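Metallo-beta-lactamase (Serratia marcescens, PDB 6K4X) hydrolyses beta-lactam antibiotics as a zinc-dependent metallo-beta-lactamase, and is held here with the inhibitor 4-amino-2-sulfanylbenzoic acid in its two-zinc active site. Local coordinates at residues Gly16-Val21 / Ser27-Ser32. Residues are numbered along the deposited sequence; the frame is centred on the assembly and turned at random.
Sequences GNTHYV and SAVLLS
Asn-17 and Ser-32 clasp each other at the tight end of this contact. Asn-17 ND2 gives Ser-32 O a nearly straight hydrogen bond of 2.9 Å, with the acceptor lying in the amide plane, while Ser-32 N returns one to Asn-17 O. A chi1 of 61° sets the amide between its own backbone N and carbonyl carbon, folded over toward Ser-32. His-19 reinforces this end: its NE2 meets Ser-32 OG at 2.9 Å, the hydroxyl lying at the ring edge. Asn-17 OD1 hydrogen-bonds to Ser-161 OG and His-19 ND1 to Thr-13 OG1, so both ring nitrogens fix the imidazole's rotation. In the middle, His-19 and Leu-30 exchange paired backbone bonds. Val-21 N closes the ladder with a hydrogen bond of 2.9 Å to Ala-28 O; only the apolar touches here are looser, Val-21 CG1 resting 4.1 Å from Leu-30 CB and Val-21 CG2 4.2 Å from Ala-28 CB. Ala-28 O sits 4.0 Å above one face of the Tyr-20 ring, offset toward its rim, while Ser-27 OG comes within 3.5 Å of Tyr-20 CE2 at the ring edge. Ser-27 OG also hydrogen-bonds to Ala-213 O, and Val-29 and Leu-31, on the face shared with Thr-18 and Tyr-20, pack against Trp-159 of the second sheet. Such an antiparallel hairpin is part of the N-terminal sheet in the αββα sandwich of metallo-beta-lactamases.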
loop_
_atom_site.group_PDB
_atom_site.type_symbol
_atom_site.label_atom_id
_atom_site.label_comp_id
_atom_site.label_asym_id
_atom_site.label_seq_id
_atom_site.Cartn_x
_atom_site.Cartn_y
_atom_site.Cartn_z
ATOM N N GLY A 16 -12.141 13.841 2.305
ATOM C CA GLY A 16 -12.496 14.198 0.953
ATOM C C GLY A 16 -12.885 12.970 0.151
ATOM O O GLY A 16 -13.833 12.278 0.477
ATOM N N ASN A 17 -12.191 12.739 -0.960
ATOM C CA ASN A 17 -12.452 11.622 -1.860
ATOM C C ASN A 17 -11.553 10.403 -1.589
ATOM O O ASN A 17 -11.441 9.545 -2.481
ATOM C CB ASN A 17 -12.320 12.063 -3.317
ATOM C CG ASN A 17 -10.935 12.570 -3.667
ATOM O OD1 ASN A 17 -10.221 13.135 -2.828
ATOM N ND2 ASN A 17 -10.542 12.425 -4.918
ATOM N N THR A 18 -10.926 10.337 -0.409
ATOM C CA THR A 18 -10.144 9.185 -0.003
ATOM C C THR A 18 -10.979 8.308 0.923
ATOM O O THR A 18 -11.346 8.757 2.014
ATOM C CB THR A 18 -8.877 9.611 0.749
ATOM O OG1 THR A 18 -8.007 10.321 -0.144
ATOM C CG2 THR A 18 -8.121 8.443 1.325
ATOM N N HIS A 19 -11.230 7.080 0.489
ATOM C CA HIS A 19 -12.105 6.144 1.225
ATOM C C HIS A 19 -11.327 4.868 1.547
ATOM O O HIS A 19 -10.643 4.326 0.653
ATOM C CB HIS A 19 -13.346 5.779 0.401
ATOM C CG HIS A 19 -13.963 6.949 -0.283
ATOM N ND1 HIS A 19 -14.745 7.871 0.379
ATOM C CD2 HIS A 19 -13.838 7.380 -1.554
ATOM C CE1 HIS A 19 -15.111 8.800 -0.496
ATOM N NE2 HIS A 19 -14.550 8.535 -1.683
ATOM N N TYR A 20 -11.426 4.378 2.778
ATOM C CA TYR A 20 -10.911 3.085 3.127
ATOM C C TYR A 20 -11.923 2.023 2.705
ATOM O O TYR A 20 -13.076 2.078 3.119
ATOM C CB TYR A 20 -10.644 3.003 4.625
ATOM C CG TYR A 20 -9.956 1.738 5.062
ATOM C CD1 TYR A 20 -10.657 0.557 5.248
ATOM C CD2 TYR A 20 -8.582 1.721 5.264
ATOM C CE1 TYR A 20 -10.005 -0.595 5.653
ATOM C CE2 TYR A 20 -7.927 0.577 5.683
ATOM C CZ TYR A 20 -8.637 -0.593 5.867
ATOM O OH TYR A 20 -7.977 -1.713 6.294
ATOM N N VAL A 21 -11.471 1.072 1.875
ATOM C CA VAL A 21 -12.300 0.013 1.361
ATOM C C VAL A 21 -11.654 -1.359 1.574
ATOM O O VAL A 21 -12.098 -2.348 0.985
ATOM C CB VAL A 21 -12.661 0.226 -0.119
ATOM C CG1 VAL A 21 -13.553 1.439 -0.301
ATOM C CG2 VAL A 21 -11.441 0.288 -1.018
ATOM N N SER A 27 -5.014 -2.679 4.382
ATOM C CA SER A 27 -5.546 -1.494 3.796
ATOM C C SER A 27 -5.782 -1.663 2.297
ATOM O O SER A 27 -4.992 -2.246 1.580
ATOM C CB SER A 27 -4.622 -0.335 4.002
ATOM O OG SER A 27 -4.481 -0.055 5.381
ATOM N N ALA A 28 -6.863 -1.033 1.838
ATOM C CA ALA A 28 -7.080 -0.728 0.445
ATOM C C ALA A 28 -7.826 0.600 0.427
ATOM O O ALA A 28 -8.639 0.873 1.316
ATOM C CB ALA A 28 -7.839 -1.816 -0.292
ATOM N N VAL A 29 -7.511 1.442 -0.552
ATOM C CA VAL A 29 -8.088 2.762 -0.605
ATOM C C VAL A 29 -8.692 2.995 -1.978
ATOM O O VAL A 29 -8.057 2.724 -3.002
ATOM C CB VAL A 29 -7.045 3.837 -0.259
ATOM C CG1 VAL A 29 -7.440 5.216 -0.760
ATOM C CG2 VAL A 29 -6.803 3.871 1.238
ATOM N N LEU A 30 -9.883 3.594 -1.994
ATOM C CA LEU A 30 -10.453 4.103 -3.215
ATOM C C LEU A 30 -10.334 5.619 -3.228
ATOM O O LEU A 30 -10.816 6.288 -2.306
ATOM C CB LEU A 30 -11.913 3.687 -3.317
ATOM C CG LEU A 30 -12.541 3.960 -4.678
ATOM C CD1 LEU A 30 -12.102 2.938 -5.703
ATOM C CD2 LEU A 30 -14.043 4.009 -4.587
ATOM N N LEU A 31 -9.702 6.132 -4.275
ATOM C CA LEU A 31 -9.638 7.544 -4.525
ATOM C C LEU A 31 -10.640 7.840 -5.635
ATOM O O LEU A 31 -10.448 7.377 -6.756
ATOM C CB LEU A 31 -8.226 7.913 -4.959
ATOM C CG LEU A 31 -7.966 9.397 -5.146
ATOM C CD1 LEU A 31 -8.125 10.180 -3.850
ATOM C CD2 LEU A 31 -6.584 9.636 -5.726
ATOM N N SER A 32 -11.725 8.539 -5.304
ATOM C CA SER A 32 -12.882 8.606 -6.189
ATOM C C SER A 32 -12.927 9.923 -6.966
ATOM O O SER A 32 -12.435 10.961 -6.520
ATOM C CB SER A 32 -14.165 8.404 -5.442
ATOM O OG SER A 32 -14.302 9.366 -4.412
#